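Local coordinates for protein neutral ceramidase (Pseudomonas aeruginosa, PDB 2ZWS) that hydrolyses the N-acyl linkage of ceramides to give sphingosine and free fatty acid, and also runs the reverse synthesis, as a secreted zinc-dependent amidase, at residues A44-E49 with E135-R140; N254-S259 with G273-A278; Q425-A430 with L478-A483. All coordinates share one frame; numbering follows the deposited sequence. Where two conformers were deposited one is given.

Interaction 1: residues A44-E49 with E135-R140; sequences AFVIEE and ERAQAR
A44 and V46 meet A137 in a helix-on-sheet packing contact, where the C-terminal part of helix 120-138 lies on one face of the mixed β-sheet that contains strand 41-49. The strand runs antiparallel to both of its neighbours, 5-13 and 55-61, and A44 and V46, two residues apart, send their CB atoms to the same face, toward the helix. F45 between them faces the other way, where its ring meets that of F187. A137 CB sits 3.9 Å from A44 CB and 3.7 Å from V46 CG2, and the two alanines let the helix and strand backbones come close, with the CA atoms of A44 and A137 6.1 Å apart. One methyl of V46 does the touching: chi1 of 176° sets CG1 anti to the backbone N and leaves CG2 beside that N, anti to the carbonyl carbon, and CG2 reaches past A137 to within 4.1 Å of Q138 N. No hydrogen bond crosses the interface, and the polar ends around it are satisfied elsewhere: E135 pairs with K81, R136 with E556, and E48 with R6 and R55. R140 folds back to R136. Its NH1 donates to R136 O at 2.9 Å, with the oxygen close to the guanidinium plane and an N-H...O angle of 150°.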
# COMPACT_ATOMS: atom_id res chain seq x y z
N ALA A 44 -8.90 3.92 7.37
CA ALA A 44 -9.44 2.96 8.34
C ALA A 44 -10.95 2.94 8.31
O ALA A 44 -11.60 4.01 8.25
CB ALA A 44 -8.98 3.30 9.75
N PHE A 45 -11.49 1.72 8.42
CA PHE A 45 -12.95 1.52 8.36
C PHE A 45 -13.29 0.67 9.56
O PHE A 45 -12.98 -0.52 9.60
CB PHE A 45 -13.33 0.78 7.07
CG PHE A 45 -12.97 1.52 5.82
CD1 PHE A 45 -11.64 1.57 5.38
CD2 PHE A 45 -13.94 2.24 5.11
CE1 PHE A 45 -11.29 2.27 4.23
CE2 PHE A 45 -13.59 2.95 3.94
CZ PHE A 45 -12.28 2.95 3.51
N VAL A 46 -13.90 1.32 10.54
CA VAL A 46 -14.36 0.61 11.73
C VAL A 46 -15.81 0.24 11.51
O VAL A 46 -16.59 1.10 11.11
CB VAL A 46 -14.27 1.54 13.01
CG1 VAL A 46 -14.84 0.82 14.20
CG2 VAL A 46 -12.83 1.89 13.28
N ILE A 47 -16.16 -1.03 11.76
CA ILE A 47 -17.55 -1.47 11.61
C ILE A 47 -18.00 -2.12 12.89
O ILE A 47 -17.30 -2.95 13.45
CB ILE A 47 -17.70 -2.49 10.45
CG1 ILE A 47 -17.10 -1.94 9.16
CG2 ILE A 47 -19.18 -2.89 10.26
CD1 ILE A 47 -16.95 -3.01 8.08
N GLU A 48 -19.19 -1.76 13.36
CA GLU A 48 -19.72 -2.35 14.58
C GLU A 48 -21.12 -2.86 14.32
O GLU A 48 -21.90 -2.22 13.62
CB GLU A 48 -19.88 -1.32 15.69
CG GLU A 48 -18.67 -0.61 16.15
CD GLU A 48 -18.86 -0.04 17.55
OE1 GLU A 48 -19.94 0.56 17.85
OE2 GLU A 48 -17.92 -0.17 18.36
N GLU A 49 -21.43 -4.00 14.91
CA GLU A 49 -22.76 -4.54 14.77
C GLU A 49 -23.59 -3.85 15.84
O GLU A 49 -23.19 -3.80 17.00
CB GLU A 49 -22.71 -6.06 15.00
CG GLU A 49 -23.78 -6.84 14.26
CD GLU A 49 -23.82 -8.30 14.70
OE1 GLU A 49 -22.76 -8.88 15.10
OE2 GLU A 49 -24.94 -8.86 14.64
N GLU A 135 -7.77 5.75 15.29
CA GLU A 135 -8.24 6.71 16.29
C GLU A 135 -9.25 7.67 15.68
O GLU A 135 -10.29 7.99 16.29
CB GLU A 135 -7.05 7.46 16.85
CG GLU A 135 -6.19 6.59 17.70
CD GLU A 135 -5.00 7.34 18.28
OE1 GLU A 135 -4.51 8.30 17.63
OE2 GLU A 135 -4.55 6.96 19.37
N ARG A 136 -8.94 8.16 14.47
CA ARG A 136 -9.84 9.07 13.79
C ARG A 136 -11.14 8.39 13.40
O ARG A 136 -12.21 8.95 13.58
CB ARG A 136 -9.19 9.72 12.58
CG ARG A 136 -8.06 10.62 12.99
CD ARG A 136 -7.26 11.14 11.81
NE ARG A 136 -6.42 12.27 12.22
CZ ARG A 136 -5.60 12.94 11.41
NH1 ARG A 136 -5.47 12.57 10.14
NH2 ARG A 136 -4.89 13.97 11.87
N ALA A 137 -11.04 7.17 12.88
CA ALA A 137 -12.21 6.41 12.50
C ALA A 137 -13.13 6.13 13.69
O ALA A 137 -14.33 6.34 13.59
CB ALA A 137 -11.83 5.12 11.78
N GLN A 138 -12.57 5.66 14.79
CA GLN A 138 -13.40 5.32 15.94
C GLN A 138 -14.04 6.54 16.59
O GLN A 138 -15.07 6.40 17.25
CB GLN A 138 -12.63 4.50 16.94
CG GLN A 138 -11.58 5.30 17.69
CD GLN A 138 -10.72 4.46 18.60
OE1 GLN A 138 -9.96 4.99 19.42
NE2 GLN A 138 -10.82 3.14 18.46
N ALA A 139 -13.46 7.73 16.40
CA ALA A 139 -14.05 8.98 16.95
C ALA A 139 -15.17 9.51 16.06
O ALA A 139 -15.86 10.50 16.41
CB ALA A 139 -12.96 10.03 17.10
N ARG A 140 -15.39 8.87 14.91
CA ARG A 140 -16.40 9.30 13.94
C ARG A 140 -17.47 8.23 13.70
O ARG A 140 -18.15 8.23 12.67
CB ARG A 140 -15.73 9.71 12.62
CG ARG A 140 -14.83 10.95 12.77
CD ARG A 140 -13.93 11.14 11.59
NE ARG A 140 -13.19 12.41 11.66
CZ ARG A 140 -12.20 12.68 12.53
NH1 ARG A 140 -11.83 11.79 13.46
NH2 ARG A 140 -11.61 13.87 12.51

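Interaction 2: residues N254-S259 with G273-A278; sequences NLKPGS and GLRQFA
K256 and R275 make the close part of this loop-to-helix contact: CG of K256 lies at the edge of the R275 guanidinium, near its plane, 3.5 Å from NH2. The arginine reaches the loop because its chain runs straight from CG to NE, while the lysine is bent at chi2 and chi3 (-73° and -79°), and the two chains run alongside each other, antiparallel in sense. E271, one turn before R275 on the same helix, lies against both: K256 touches it, and R275 NE forms a salt bridge with its OE2. N254, which is buried, is held more loosely against the arginine, with OD1 3.9 Å from NH2 and the amide and guanidinium planes 85° apart. That oxygen is used inside the loop, where it accepts from K256 N at 3.1 Å in an Asx turn, the donor standing above the carbonyl plane. The solvent side is at K256 and the exposed type II β turn it opens, which runs to S259 and in which S259 N and OG both bind K256 O. A water in the guanidinium plane bridges the segments, accepting from L255 N at 3.0 Å and from R275 NH2 at 3.2 Å. R275 NH1 also donates to N155 O. The loop leaves strand 249-251, which carries S250, the probable nucleophile, and leads into helix 265-286, which packs on helix 218-231 through L274 and F277.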
# COMPACT_ATOMS: atom_id res chain seq x y z
N ASN A 254 -1.47 1.96 -21.77
CA ASN A 254 -2.34 3.12 -21.95
C ASN A 254 -2.30 3.58 -23.40
O ASN A 254 -1.38 4.30 -23.83
CB ASN A 254 -1.93 4.26 -21.03
CG ASN A 254 -2.73 5.51 -21.27
OD1 ASN A 254 -3.77 5.50 -21.95
ND2 ASN A 254 -2.28 6.61 -20.68
N LEU A 255 -3.29 3.13 -24.17
CA LEU A 255 -3.36 3.46 -25.59
C LEU A 255 -4.48 4.46 -25.89
O LEU A 255 -4.97 4.54 -27.01
CB LEU A 255 -3.50 2.18 -26.43
CG LEU A 255 -2.35 1.18 -26.24
CD1 LEU A 255 -2.59 -0.08 -27.09
CD2 LEU A 255 -0.97 1.78 -26.55
N LYS A 256 -4.84 5.26 -24.89
CA LYS A 256 -5.80 6.34 -25.08
C LYS A 256 -5.29 7.31 -26.16
O LYS A 256 -4.08 7.48 -26.31
CB LYS A 256 -5.97 7.11 -23.77
CG LYS A 256 -6.86 6.40 -22.76
CD LYS A 256 -8.34 6.47 -23.18
CE LYS A 256 -8.96 7.82 -22.86
NZ LYS A 256 -10.40 7.83 -23.22
N PRO A 257 -6.22 7.94 -26.92
CA PRO A 257 -5.83 8.81 -28.03
C PRO A 257 -4.75 9.83 -27.66
O PRO A 257 -4.79 10.43 -26.57
CB PRO A 257 -7.15 9.52 -28.39
CG PRO A 257 -8.20 8.53 -28.02
CD PRO A 257 -7.68 7.86 -26.77
N GLY A 258 -3.78 9.98 -28.56
CA GLY A 258 -2.73 10.98 -28.43
C GLY A 258 -1.63 10.64 -27.45
O GLY A 258 -0.74 11.46 -27.18
N SER A 259 -1.68 9.43 -26.91
CA SER A 259 -0.67 9.00 -25.96
C SER A 259 0.12 7.82 -26.48
O SER A 259 -0.44 6.90 -27.08
CB SER A 259 -1.30 8.68 -24.59
OG SER A 259 -1.82 7.36 -24.53
N GLY A 273 -5.78 4.67 -12.75
CA GLY A 273 -6.60 5.04 -11.59
C GLY A 273 -8.02 5.38 -11.96
O GLY A 273 -8.97 4.93 -11.31
N LEU A 274 -8.18 6.17 -13.01
CA LEU A 274 -9.54 6.54 -13.45
C LEU A 274 -10.35 5.34 -13.90
O LEU A 274 -11.56 5.29 -13.66
CB LEU A 274 -9.50 7.58 -14.56
CG LEU A 274 -9.14 8.99 -14.09
CD1 LEU A 274 -8.95 9.89 -15.30
CD2 LEU A 274 -10.19 9.56 -13.15
N ARG A 275 -9.71 4.37 -14.56
CA ARG A 275 -10.44 3.17 -15.00
C ARG A 275 -11.00 2.40 -13.81
O ARG A 275 -12.16 1.98 -13.82
CB ARG A 275 -9.55 2.28 -15.87
CG ARG A 275 -9.27 2.92 -17.22
CD ARG A 275 -8.34 2.08 -18.06
NE ARG A 275 -7.92 2.86 -19.23
CZ ARG A 275 -7.14 2.42 -20.21
NH1 ARG A 275 -6.65 1.18 -20.20
NH2 ARG A 275 -6.82 3.25 -21.20
N GLN A 276 -10.21 2.32 -12.75
CA GLN A 276 -10.65 1.65 -11.51
C GLN A 276 -11.73 2.45 -10.82
O GLN A 276 -12.75 1.90 -10.40
CB GLN A 276 -9.49 1.42 -10.54
CG GLN A 276 -8.48 0.43 -11.10
CD GLN A 276 -7.27 0.33 -10.23
OE1 GLN A 276 -7.29 -0.39 -9.24
NE2 GLN A 276 -6.22 1.06 -10.57
N PHE A 277 -11.51 3.76 -10.71
CA PHE A 277 -12.48 4.63 -10.10
C PHE A 277 -13.84 4.50 -10.79
O PHE A 277 -14.88 4.40 -10.12
CB PHE A 277 -12.07 6.11 -10.17
CG PHE A 277 -13.22 7.02 -9.91
CD1 PHE A 277 -13.69 7.20 -8.62
CD2 PHE A 277 -13.92 7.59 -10.96
CE1 PHE A 277 -14.85 7.99 -8.36
CE2 PHE A 277 -15.05 8.38 -10.73
CZ PHE A 277 -15.52 8.57 -9.43
N ALA A 278 -13.84 4.52 -12.13
CA ALA A 278 -15.11 4.60 -12.86
C ALA A 278 -15.95 3.36 -12.57
O ALA A 278 -17.16 3.45 -12.34
CB ALA A 278 -14.89 4.80 -14.34
O HOH W 1 -5.34 1.21 -23.11

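Interaction 3: residues Q425-A430 with L478-A483; sequences QAASEA and LFVDMA
With chi1 at -61°, S428 swings OG beside its own backbone N and anti to the carbonyl carbon, which brings the oxygen to 3.6 Å from the CB of A483. A427, one residue earlier, points its methyl at the same helix, and its CB lies 4.2 Å from A483 CB. V480, one turn before A483, adds a looser touch: its chi1 of 164° carries CG1 to 4.5 Å from A427 CB. This is helix-helix packing between the C-terminal part of helix 414-428 and the middle of helix 471-488, and the small residues let the backbones approach to 6.2 Å between the CA atoms of S428 and A483. Helix 471-488 packs on strand 392-400 through F479 and M482. No direct hydrogen bond joins the segments. A water spans them instead, donating to S428 OG and to A483 O, each at 2.7 Å. S428 OG also makes hydrogen bonds with E404 OE1, on the neighbouring strand 403-407, and with V424 O, one turn back on its own helix, while R487 of the second helix reaches across to A427 O.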
# COMPACT_ATOMS: atom_id res chain seq x y z
N GLN A 425 -15.66 -20.38 -0.23
CA GLN A 425 -17.10 -20.24 -0.50
C GLN A 425 -17.82 -21.60 -0.35
O GLN A 425 -18.92 -21.65 0.21
CB GLN A 425 -17.36 -19.61 -1.88
CG GLN A 425 -18.86 -19.48 -2.24
CD GLN A 425 -19.63 -18.60 -1.28
OE1 GLN A 425 -19.50 -17.38 -1.29
NE2 GLN A 425 -20.45 -19.23 -0.45
N ALA A 426 -17.21 -22.68 -0.82
CA ALA A 426 -17.83 -24.01 -0.66
C ALA A 426 -17.98 -24.37 0.82
O ALA A 426 -19.04 -24.85 1.23
CB ALA A 426 -17.05 -25.09 -1.44
N ALA A 427 -16.95 -24.11 1.62
CA ALA A 427 -16.98 -24.41 3.04
C ALA A 427 -17.94 -23.51 3.81
O ALA A 427 -18.53 -23.92 4.81
CB ALA A 427 -15.58 -24.34 3.64
N SER A 428 -18.10 -22.27 3.35
CA SER A 428 -18.91 -21.27 4.07
C SER A 428 -20.38 -21.11 3.66
O SER A 428 -21.13 -20.41 4.34
CB SER A 428 -18.21 -19.91 3.99
OG SER A 428 -16.94 -19.99 4.59
N GLU A 429 -20.77 -21.77 2.57
CA GLU A 429 -22.13 -21.63 2.04
C GLU A 429 -23.18 -21.92 3.13
O GLU A 429 -24.16 -21.17 3.29
CB GLU A 429 -22.31 -22.63 0.91
CG GLU A 429 -22.95 -22.08 -0.35
CD GLU A 429 -24.43 -21.81 -0.22
OE1 GLU A 429 -25.12 -22.51 0.56
OE2 GLU A 429 -24.92 -20.89 -0.93
N ALA A 430 -22.97 -23.01 3.86
CA ALA A 430 -23.90 -23.40 4.93
C ALA A 430 -24.00 -22.40 6.07
O ALA A 430 -24.99 -22.40 6.82
CB ALA A 430 -23.54 -24.78 5.49
N LEU A 478 -5.16 -23.72 5.03
CA LEU A 478 -5.25 -22.81 6.18
C LEU A 478 -6.54 -22.00 6.16
O LEU A 478 -7.23 -21.87 7.20
CB LEU A 478 -4.03 -21.90 6.22
CG LEU A 478 -2.70 -22.61 6.52
CD1 LEU A 478 -1.53 -21.66 6.33
CD2 LEU A 478 -2.67 -23.23 7.90
N PHE A 479 -6.86 -21.44 5.00
CA PHE A 479 -8.11 -20.68 4.87
C PHE A 479 -9.36 -21.55 4.95
O PHE A 479 -10.38 -21.12 5.52
CB PHE A 479 -8.08 -19.82 3.60
CG PHE A 479 -7.30 -18.54 3.77
CD1 PHE A 479 -7.80 -17.53 4.59
CD2 PHE A 479 -6.08 -18.33 3.12
CE1 PHE A 479 -7.11 -16.33 4.78
CE2 PHE A 479 -5.38 -17.09 3.30
CZ PHE A 479 -5.92 -16.10 4.15
N VAL A 480 -9.33 -22.75 4.37
CA VAL A 480 -10.51 -23.62 4.48
C VAL A 480 -10.73 -24.02 5.94
O VAL A 480 -11.88 -23.94 6.45
CB VAL A 480 -10.39 -24.85 3.56
CG1 VAL A 480 -11.42 -25.94 3.96
CG2 VAL A 480 -10.63 -24.40 2.13
N ASP A 481 -9.65 -24.39 6.63
CA ASP A 481 -9.78 -24.78 8.03
C ASP A 481 -10.35 -23.62 8.88
O ASP A 481 -11.20 -23.83 9.75
CB ASP A 481 -8.45 -25.32 8.58
CG ASP A 481 -8.08 -26.71 8.02
OD1 ASP A 481 -8.91 -27.31 7.30
OD2 ASP A 481 -6.96 -27.20 8.32
N MET A 482 -9.91 -22.39 8.58
CA MET A 482 -10.40 -21.22 9.30
C MET A 482 -11.88 -20.99 9.00
O MET A 482 -12.66 -20.70 9.90
CB MET A 482 -9.58 -19.98 8.94
CG MET A 482 -10.05 -18.74 9.72
SD MET A 482 -8.81 -17.43 9.61
CE MET A 482 -7.56 -18.06 10.75
N ALA A 483 -12.27 -21.17 7.73
CA ALA A 483 -13.67 -20.99 7.32
C ALA A 483 -14.56 -22.01 8.04
O ALA A 483 -15.68 -21.70 8.47
CB ALA A 483 -13.81 -21.16 5.80
O HOH W 2 -17.33 -19.87 7.27

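In the fold
From the N terminus, interaction 1 comes first, closing an 85-residue excursion through strands 55-61 and 91-95 and several helices before helix 120-138 returns to strand 41-49. Interaction 2 follows with a much shorter closure: 13 residues, mostly the start of helix 265-286, separate its loop from its helical segment. Interaction 3 closes last, across the 47 residues between its segments. The three stand in series, none nested in or crossing another, and none touch; their centres lie 27 to 37 Å apart. Interaction 1 joins a helix to the large mixed sheet, interaction 2 joins the loop that follows the strand carrying the probable nucleophile to a helix, and interaction 3 joins two helices beside the four-stranded sheet.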